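Local coordinates for DUF2179 domain-containing protein (Eubacterium ventriosum, PDB 3HLU) that is of unknown function but forms the C-terminal DUF2179 domain of a probable YitT-family membrane protein of the bacterial cell membrane, at residues 6-12 and 51-57; 12-18 and 47-51. All blocks are in the same frame, centred on the assembly; numbering follows the deposited sequence.

In the fold
Running from the N terminus, the chain lays down strand 9-14, then helix 18-28 and strand 34-40, before strand 48-54 returns antiparallel to the first strand. Contact 1 (6-12 with 51-57) closes the wider loop and contact 2 (12-18 with 47-51) is nested inside it; the two share Tyr12 and Met51, with centres about 15 Å apart. Both lie on the middle pair of strands of a ferredoxin-like sheet, with 34-40 and 74-77 at the margins. Contact 1 also fastens the N-terminal tail to the start of helix 56-67, whereas contact 2 ties the turn into helix 18-28 to the beginning of strand 48-54.

Contact 1. Residues 6-12 and 51-57; sequences DQQTMVY and MCVMRKA
Thr9 and Met54, a selenomethionine like Met10 and Met51, grip each other through a reciprocal pair of backbone hydrogen bonds, Thr9 N to Met54 O at 2.8 Å and Met54 N to Thr9 O at 3.0 Å. The first is nearly straight, 172° at the hydrogen. This is the central antiparallel pair of a ferredoxin-like sheet, and it continues at Val11 and Cys52: Cys52 N donates to Val11 O at 3.0 Å, while the return bond from Val11 N is weak. Ahead of strand 9-14, Asp6 reaches the first turn of helix 56-67, where its OD2 accepts from Ala57 N at 3.3 Å from above the carboxylate plane. A carboxylate at a helix N terminus is probably a favourable electrostatic match. Nearby, the extended Lys56 chain runs alongside Gln7, both pointing the same way, and Gln8 meets Arg55 aliphatic to aliphatic through their CG atoms, with amide and guanidinium planes 76° apart.

On the sheet face of Thr9, Val11 and Met54, which is covered by helix 18-28, Met54 starts from a CG wedged between backbone N and carbonyl carbon (chi1 76°). The side chain crosses Val11 at about a right angle, its CE 3.5 Å from Val11 CB, and also touches Met25 of helix 18-28. The other face carries Met10, Val53, Met51 and Tyr12. There the selenium of Met51 makes an oblique Met-aromatic contact, 5.4 Å from the Tyr12 ring centroid, and Val53 CG1 lies 4.1 Å from Met10 SE.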
ATOM      1  N   ASP A   6      -1.190  -0.894  22.268  1.00126.03           N
ATOM      2  CA  ASP A   6      -2.339  -0.540  21.424  1.00127.34           C
ATOM      3  C   ASP A   6      -2.439   0.959  21.099  1.00126.99           C
ATOM      4  O   ASP A   6      -3.480   1.602  21.330  1.00124.83           O
ATOM      5  CB  ASP A   6      -3.661  -1.050  22.024  1.00127.11           C
ATOM      6  CG  ASP A   6      -4.047  -2.440  21.503  1.00124.88           C
ATOM      7  OD1 ASP A   6      -3.127  -3.275  21.317  1.00125.39           O
ATOM      8  OD2 ASP A   6      -5.263  -2.694  21.278  1.00119.80           O
ATOM      9  N   GLN A   7      -1.357   1.503  20.562  1.00128.10           N
ATOM     10  CA  GLN A   7      -1.365   2.879  20.084  1.00126.07           C
ATOM     11  C   GLN A   7      -2.091   2.920  18.740  1.00118.36           C
ATOM     12  O   GLN A   7      -1.851   2.077  17.862  1.00115.44           O
ATOM     13  CB  GLN A   7       0.066   3.402  19.933  1.00128.98           C
ATOM     14  CG  GLN A   7       1.000   3.025  21.082  1.00132.60           C
ATOM     15  CD  GLN A   7       2.347   2.513  20.593  1.00137.82           C
ATOM     16  OE1 GLN A   7       2.413   1.551  19.820  1.00138.01           O
ATOM     17  NE2 GLN A   7       3.427   3.146  21.049  1.00136.92           N
ATOM     18  N   GLN A   8      -2.992   3.886  18.588  1.00115.64           N
ATOM     19  CA  GLN A   8      -3.703   4.048  17.323  1.00111.20           C
ATOM     20  C   GLN A   8      -2.718   4.245  16.171  1.00109.57           C
ATOM     21  O   GLN A   8      -1.924   5.192  16.181  1.00108.16           O
ATOM     22  CB  GLN A   8      -4.727   5.193  17.381  1.00107.58           C
ATOM     23  CG  GLN A   8      -6.115   4.747  17.834  1.00108.47           C
ATOM     24  CD  GLN A   8      -7.191   5.777  17.545  1.00109.75           C
ATOM     25  OE1 GLN A   8      -7.113   6.925  18.002  1.00108.74           O
ATOM     26  NE2 GLN A   8      -8.212   5.370  16.786  1.00101.64           N
ATOM     27  N   THR A   9      -2.784   3.339  15.189  1.00107.90           N
ATOM     28  CA  THR A   9      -1.902   3.355  14.012  1.00103.52           C
ATOM     29  C   THR A   9      -2.656   3.285  12.665  1.00 97.63           C
ATOM     30  O   THR A   9      -3.715   2.657  12.562  1.00 95.46           O
ATOM     31  CB  THR A   9      -0.857   2.224  14.083  1.00104.07           C
ATOM     32  OG1 THR A   9      -0.057   2.237  12.888  1.00103.31           O
ATOM     33  CG2 THR A   9      -1.550   0.848  14.283  1.00 99.75           C
HETATM   34  N   MSE A  10      -2.096   3.942  11.644  1.00 96.00           N
HETATM   35  CA  MSE A  10      -2.737   4.091  10.329  1.00 92.51           C
HETATM   36  C   MSE A  10      -2.485   2.877   9.433  1.00 91.85           C
HETATM   37  O   MSE A  10      -1.364   2.354   9.384  1.00 91.11           O
HETATM   38  CB  MSE A  10      -2.218   5.346   9.631  1.00 89.04           C
HETATM   39  CG  MSE A  10      -2.369   5.302   8.142  1.00 87.68           C
HETATM   40 SE   MSE A  10      -4.152   5.889   7.635  0.58110.56          SE
HETATM   41  CE  MSE A  10      -3.646   7.746   7.265  1.00101.04           C
ATOM     42  N   VAL A  11      -3.515   2.432   8.716  1.00 85.26           N
ATOM     43  CA  VAL A  11      -3.405   1.188   7.966  1.00 81.69           C
ATOM     44  C   VAL A  11      -3.956   1.260   6.557  1.00 79.11           C
ATOM     45  O   VAL A  11      -5.024   1.788   6.318  1.00 77.71           O
ATOM     46  CB  VAL A  11      -4.071   0.033   8.711  1.00 80.62           C
ATOM     47  CG1 VAL A  11      -4.220  -1.166   7.809  1.00 77.93           C
ATOM     48  CG2 VAL A  11      -3.257  -0.317   9.926  1.00 84.38           C
ATOM     49  N   TYR A  12      -3.210   0.713   5.616  1.00 79.41           N
ATOM     50  CA  TYR A  12      -3.713   0.608   4.259  1.00 78.31           C
ATOM     51  C   TYR A  12      -3.972  -0.855   3.927  1.00 76.35           C
ATOM     52  O   TYR A  12      -3.178  -1.727   4.240  1.00 76.12           O
ATOM     53  CB  TYR A  12      -2.736   1.236   3.272  1.00 76.25           C
ATOM     54  CG  TYR A  12      -2.280   2.622   3.682  1.00 78.55           C
ATOM     55  CD1 TYR A  12      -1.160   2.793   4.480  1.00 80.12           C
ATOM     56  CD2 TYR A  12      -2.968   3.760   3.266  1.00 80.52           C
ATOM     57  CE1 TYR A  12      -0.735   4.057   4.853  1.00 84.03           C
ATOM     58  CE2 TYR A  12      -2.548   5.030   3.634  1.00 81.80           C
ATOM     59  CZ  TYR A  12      -1.428   5.169   4.428  1.00 83.99           C
ATOM     60  OH  TYR A  12      -1.003   6.421   4.820  1.00 89.13           O
HETATM   61  N   MSE A  51      -8.084   3.018   3.692  1.00 83.09           N
HETATM   62  CA  MSE A  51      -7.355   3.608   4.802  1.00 83.61           C
HETATM   63  C   MSE A  51      -8.163   3.558   6.101  1.00 84.03           C
HETATM   64  O   MSE A  51      -9.352   3.848   6.126  1.00 83.79           O
HETATM   65  CB  MSE A  51      -6.972   5.038   4.475  1.00 85.74           C
HETATM   66  CG  MSE A  51      -6.489   5.824   5.668  1.00 89.14           C
HETATM   67 SE   MSE A  51      -5.806   7.521   5.012  0.41110.05          SE
HETATM   68  CE  MSE A  51      -6.655   7.530   3.234  1.00 88.47           C
ATOM     69  N   CYS A  52      -7.509   3.190   7.189  1.00 82.10           N
ATOM     70  CA  CYS A  52      -8.203   3.065   8.440  1.00 81.37           C
ATOM     71  C   CYS A  52      -7.222   3.228   9.588  1.00 85.86           C
ATOM     72  O   CYS A  52      -6.194   2.563   9.636  1.00 86.77           O
ATOM     73  CB  CYS A  52      -8.902   1.713   8.507  1.00 81.03           C
ATOM     74  SG  CYS A  52      -9.918   1.467   9.985  1.00 84.69           S
ATOM     75  N   VAL A  53      -7.536   4.138  10.504  1.00 87.96           N
ATOM     76  CA  VAL A  53      -6.765   4.275  11.730  1.00 89.57           C
ATOM     77  C   VAL A  53      -7.396   3.386  12.779  1.00 90.10           C
ATOM     78  O   VAL A  53      -8.619   3.305  12.878  1.00 90.27           O
ATOM     79  CB  VAL A  53      -6.744   5.718  12.231  1.00 90.85           C
ATOM     80  CG1 VAL A  53      -6.156   6.639  11.170  1.00 88.89           C
ATOM     81  CG2 VAL A  53      -8.156   6.164  12.598  1.00 98.34           C
HETATM   82  N   MSE A  54      -6.561   2.708  13.551  1.00 94.53           N
HETATM   83  CA  MSE A  54      -7.056   1.686  14.450  1.00 95.84           C
HETATM   84  C   MSE A  54      -5.974   1.198  15.401  1.00 98.17           C
HETATM   85  O   MSE A  54      -4.789   1.371  15.151  1.00 97.23           O
HETATM   86  CB  MSE A  54      -7.588   0.511  13.637  1.00 94.03           C
HETATM   87  CG  MSE A  54      -6.485  -0.359  13.048  1.00 99.04           C
HETATM   88 SE   MSE A  54      -7.125  -1.819  11.888  1.00122.27          SE
HETATM   89  CE  MSE A  54      -7.148  -0.884  10.162  1.00 98.53           C
ATOM     90  N   ARG A  55      -6.411   0.589  16.498  1.00100.38           N
ATOM     91  CA  ARG A  55      -5.524   0.029  17.501  1.00102.93           C
ATOM     92  C   ARG A  55      -5.106  -1.363  17.026  1.00102.59           C
ATOM     93  O   ARG A  55      -5.780  -1.942  16.169  1.00 98.54           O
ATOM     94  CB  ARG A  55      -6.252  -0.037  18.853  1.00105.31           C
ATOM     95  CG  ARG A  55      -7.275   1.094  19.068  1.00109.21           C
ATOM     96  CD  ARG A  55      -7.805   1.168  20.499  1.00111.01           C
ATOM     97  NE  ARG A  55      -7.005   2.071  21.334  1.00118.36           N
ATOM     98  CZ  ARG A  55      -7.312   2.406  22.588  1.00121.15           C
ATOM     99  NH1 ARG A  55      -6.526   3.232  23.279  1.00119.10           N
ATOM    100  NH2 ARG A  55      -8.406   1.909  23.159  1.00117.53           N
ATOM    101  N   LYS A  56      -4.005  -1.895  17.570  1.00106.25           N
ATOM    102  CA  LYS A  56      -3.478  -3.208  17.155  1.00103.48           C
ATOM    103  C   LYS A  56      -4.438  -4.393  17.382  1.00101.63           C
ATOM    104  O   LYS A  56      -4.440  -5.361  16.620  1.00 98.81           O
ATOM    105  CB  LYS A  56      -2.140  -3.506  17.839  1.00110.35           C
ATOM    106  CG  LYS A  56      -1.157  -2.324  17.918  1.00120.75           C
ATOM    107  CD  LYS A  56       0.162  -2.736  18.630  1.00126.05           C
ATOM    108  CE  LYS A  56       0.942  -1.520  19.145  1.00129.90           C
ATOM    109  NZ  LYS A  56       1.987  -1.887  20.146  1.00127.89           N
ATOM    110  N   ALA A  57      -5.239  -4.331  18.435  1.00102.24           N
ATOM    111  CA  ALA A  57      -6.223  -5.375  18.699  1.00 99.58           C
ATOM    112  C   ALA A  57      -7.205  -5.476  17.548  1.00 96.40           C
ATOM    113  O   ALA A  57      -7.550  -6.570  17.099  1.00 96.48           O
ATOM    114  CB  ALA A  57      -6.962  -5.080  19.977  1.00101.94           C
TER

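Contact 2. Residues 12-18 and 47-51; sequences YIVSAKR and TEVIM
Arg18 and Glu48 cross at about a right angle, and the guanidinium has two holds, one on either segment. Its NH2 forms a salt bridge with Glu48 OE1 at 2.8 Å, the carboxylate plane being tilted 32° from that of the guanidinium. The second hold is Ser15 O, which lies in the guanidinium plane and receives the NE hydrogen of Arg18 at 3.1 Å almost straight down its carbonyl bond. Thr47 OG1 also lies at the edge of the group, near its plane, and the backbone C of Glu48 lies over one face, offset toward the rim. Bends at chi2 and chi3 (-77° and -82°) fold the arginine chain back over its own turn, and the Ser15 bond would fix the rotation of the group.

Residues 15-18 form a type I beta turn leading from strand 9-14 into helix 18-28, the first beta-alpha connection of the ferredoxin-like fold. A further clasp on this turn comes from Ser15 OG, bonded to Asp70. Next to the turn, Ile50 CD1 reaches the start of the helix, 3.5 Å from Arg18 O and 3.9 Å from Arg18 CB, and Ile50 also packs on Ile21 and Ala22. Ile13 stands opposite Ile50 as a hydrogen-bonded antiparallel pair, its N donating to Ile50 O at 2.9 Å and its O accepting from Ile50 N at 3.2 Å; the two CB atoms are 4.1 Å apart.

On the other face of the sheet, Val49 brings CG1 to the edge of the Tyr12 ring, near its plane, and to within 3.7 Å of Tyr12 CB. This face looks to the second subunit, where Ile76 packs on both residues and Ser78 hydrogen-bonds Tyr12 OH through OG.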
ATOM      1  N   TYR A  12      -3.210   0.713   5.616  1.00 79.41           N
ATOM      2  CA  TYR A  12      -3.713   0.608   4.259  1.00 78.31           C
ATOM      3  C   TYR A  12      -3.972  -0.855   3.927  1.00 76.35           C
ATOM      4  O   TYR A  12      -3.178  -1.727   4.240  1.00 76.12           O
ATOM      5  CB  TYR A  12      -2.736   1.236   3.272  1.00 76.25           C
ATOM      6  CG  TYR A  12      -2.280   2.622   3.682  1.00 78.55           C
ATOM      7  CD1 TYR A  12      -1.160   2.793   4.480  1.00 80.12           C
ATOM      8  CD2 TYR A  12      -2.968   3.760   3.266  1.00 80.52           C
ATOM      9  CE1 TYR A  12      -0.735   4.057   4.853  1.00 84.03           C
ATOM     10  CE2 TYR A  12      -2.548   5.030   3.634  1.00 81.80           C
ATOM     11  CZ  TYR A  12      -1.428   5.169   4.428  1.00 83.99           C
ATOM     12  OH  TYR A  12      -1.003   6.421   4.820  1.00 89.13           O
ATOM     13  N   ILE A  13      -5.114  -1.124   3.324  1.00 74.32           N
ATOM     14  CA  ILE A  13      -5.441  -2.474   2.972  1.00 73.53           C
ATOM     15  C   ILE A  13      -5.536  -2.524   1.472  1.00 75.24           C
ATOM     16  O   ILE A  13      -6.331  -1.798   0.875  1.00 72.27           O
ATOM     17  CB  ILE A  13      -6.768  -2.895   3.596  1.00 73.56           C
ATOM     18  CG1 ILE A  13      -6.642  -2.901   5.114  1.00 73.47           C
ATOM     19  CG2 ILE A  13      -7.221  -4.259   3.067  1.00 69.30           C
ATOM     20  CD1 ILE A  13      -7.950  -3.127   5.815  1.00 73.76           C
ATOM     21  N   VAL A  14      -4.695  -3.365   0.873  1.00 74.25           N
ATOM     22  CA  VAL A  14      -4.724  -3.603  -0.557  1.00 73.27           C
ATOM     23  C   VAL A  14      -5.488  -4.867  -0.881  1.00 74.46           C
ATOM     24  O   VAL A  14      -5.074  -5.950  -0.506  1.00 76.34           O
ATOM     25  CB  VAL A  14      -3.321  -3.811  -1.109  1.00 75.00           C
ATOM     26  CG1 VAL A  14      -3.385  -3.977  -2.624  1.00 75.17           C
ATOM     27  CG2 VAL A  14      -2.412  -2.668  -0.708  1.00 72.34           C
ATOM     28  N   SER A  15      -6.591  -4.742  -1.609  1.00 77.02           N
ATOM     29  CA  SER A  15      -7.330  -5.915  -2.013  1.00 77.20           C
ATOM     30  C   SER A  15      -8.224  -5.662  -3.206  1.00 82.08           C
ATOM     31  O   SER A  15      -8.850  -4.621  -3.310  1.00 84.63           O
ATOM     32  CB  SER A  15      -8.181  -6.421  -0.863  1.00 79.59           C
ATOM     33  OG  SER A  15      -9.192  -7.291  -1.334  1.00 81.87           O
ATOM     34  N   ALA A  16      -8.290  -6.637  -4.102  1.00 84.47           N
ATOM     35  CA  ALA A  16      -9.222  -6.587  -5.213  1.00 84.11           C
ATOM     36  C   ALA A  16     -10.664  -6.545  -4.708  1.00 88.40           C
ATOM     37  O   ALA A  16     -11.514  -5.851  -5.289  1.00 91.77           O
ATOM     38  CB  ALA A  16      -9.014  -7.781  -6.129  1.00 81.89           C
ATOM     39  N   LYS A  17     -10.931  -7.283  -3.626  1.00 87.31           N
ATOM     40  CA  LYS A  17     -12.270  -7.388  -3.046  1.00 84.14           C
ATOM     41  C   LYS A  17     -12.529  -6.292  -1.989  1.00 84.23           C
ATOM     42  O   LYS A  17     -13.304  -6.473  -1.057  1.00 84.10           O
ATOM     43  CB  LYS A  17     -12.452  -8.778  -2.427  1.00 87.66           C
ATOM     44  CG  LYS A  17     -12.257  -9.979  -3.379  1.00 91.36           C
ATOM     45  CD  LYS A  17     -13.538 -10.359  -4.164  1.00 98.04           C
ATOM     46  CE  LYS A  17     -13.572  -9.727  -5.584  1.00103.36           C
ATOM     47  NZ  LYS A  17     -14.968  -9.521  -6.143  1.00101.51           N
ATOM     48  N   ARG A  18     -11.898  -5.138  -2.148  1.00 85.41           N
ATOM     49  CA  ARG A  18     -11.916  -4.128  -1.099  1.00 85.18           C
ATOM     50  C   ARG A  18     -13.310  -3.588  -0.738  1.00 86.81           C
ATOM     51  O   ARG A  18     -13.566  -3.324   0.434  1.00 86.60           O
ATOM     52  CB  ARG A  18     -10.958  -2.979  -1.421  1.00 83.18           C
ATOM     53  CG  ARG A  18     -11.576  -1.898  -2.282  1.00 89.67           C
ATOM     54  CD  ARG A  18     -11.659  -2.320  -3.737  1.00 93.10           C
ATOM     55  NE  ARG A  18     -10.371  -2.109  -4.407  1.00 99.35           N
ATOM     56  CZ  ARG A  18     -10.125  -1.147  -5.300  1.00101.42           C
ATOM     57  NH1 ARG A  18      -8.913  -1.051  -5.848  1.00 96.52           N
ATOM     58  NH2 ARG A  18     -11.094  -0.295  -5.656  1.00102.92           N
ATOM     59  N   THR A  47      -6.551   2.701  -8.871  1.00 94.98           N
ATOM     60  CA  THR A  47      -6.577   1.606  -7.923  1.00 91.87           C
ATOM     61  C   THR A  47      -6.893   2.246  -6.568  1.00 89.56           C
ATOM     62  O   THR A  47      -6.405   3.328  -6.235  1.00 88.41           O
ATOM     63  CB  THR A  47      -5.245   0.817  -7.956  1.00 89.73           C
ATOM     64  OG1 THR A  47      -5.261  -0.248  -6.994  1.00 86.49           O
ATOM     65  CG2 THR A  47      -4.081   1.748  -7.692  1.00 90.48           C
ATOM     66  N   GLU A  48      -7.784   1.611  -5.823  1.00 92.30           N
ATOM     67  CA  GLU A  48      -8.269   2.190  -4.583  1.00 90.70           C
ATOM     68  C   GLU A  48      -7.752   1.399  -3.412  1.00 88.26           C
ATOM     69  O   GLU A  48      -7.691   0.172  -3.436  1.00 87.00           O
ATOM     70  CB  GLU A  48      -9.779   2.095  -4.511  1.00 96.94           C
ATOM     71  CG  GLU A  48     -10.588   3.056  -5.329  1.00103.19           C
ATOM     72  CD  GLU A  48     -12.047   2.987  -4.901  1.00110.88           C
ATOM     73  OE1 GLU A  48     -12.534   1.847  -4.619  1.00101.81           O
ATOM     74  OE2 GLU A  48     -12.683   4.070  -4.822  1.00113.01           O
ATOM     75  N   VAL A  49      -7.449   2.117  -2.353  1.00 85.03           N
ATOM     76  CA  VAL A  49      -6.910   1.519  -1.164  1.00 82.87           C
ATOM     77  C   VAL A  49      -7.840   1.865  -0.003  1.00 82.50           C
ATOM     78  O   VAL A  49      -8.411   2.944   0.017  1.00 84.72           O
ATOM     79  CB  VAL A  49      -5.471   2.052  -0.963  1.00 81.73           C
ATOM     80  CG1 VAL A  49      -5.075   2.115   0.502  1.00 80.36           C
ATOM     81  CG2 VAL A  49      -4.497   1.233  -1.788  1.00 74.70           C
ATOM     82  N   ILE A  50      -8.031   0.939   0.936  1.00 79.07           N
ATOM     83  CA  ILE A  50      -8.753   1.251   2.170  1.00 80.26           C
ATOM     84  C   ILE A  50      -7.798   1.807   3.221  1.00 78.65           C
ATOM     85  O   ILE A  50      -6.830   1.157   3.602  1.00 77.65           O
ATOM     86  CB  ILE A  50      -9.470   0.017   2.783  1.00 77.92           C
ATOM     87  CG1 ILE A  50     -10.419  -0.635   1.793  1.00 75.08           C
ATOM     88  CG2 ILE A  50     -10.231   0.400   4.033  1.00 74.45           C
ATOM     89  CD1 ILE A  50     -10.953  -1.943   2.291  1.00 74.78           C
HETATM   90  N   MSE A  51      -8.084   3.018   3.692  1.00 83.09           N
HETATM   91  CA  MSE A  51      -7.355   3.608   4.802  1.00 83.61           C
HETATM   92  C   MSE A  51      -8.163   3.558   6.101  1.00 84.03           C
HETATM   93  O   MSE A  51      -9.352   3.848   6.126  1.00 83.79           O
HETATM   94  CB  MSE A  51      -6.972   5.038   4.475  1.00 85.74           C
HETATM   95  CG  MSE A  51      -6.489   5.824   5.668  1.00 89.14           C
HETATM   96 SE   MSE A  51      -5.806   7.521   5.012  0.41110.05          SE
HETATM   97  CE  MSE A  51      -6.655   7.530   3.234  1.00 88.47           C
TER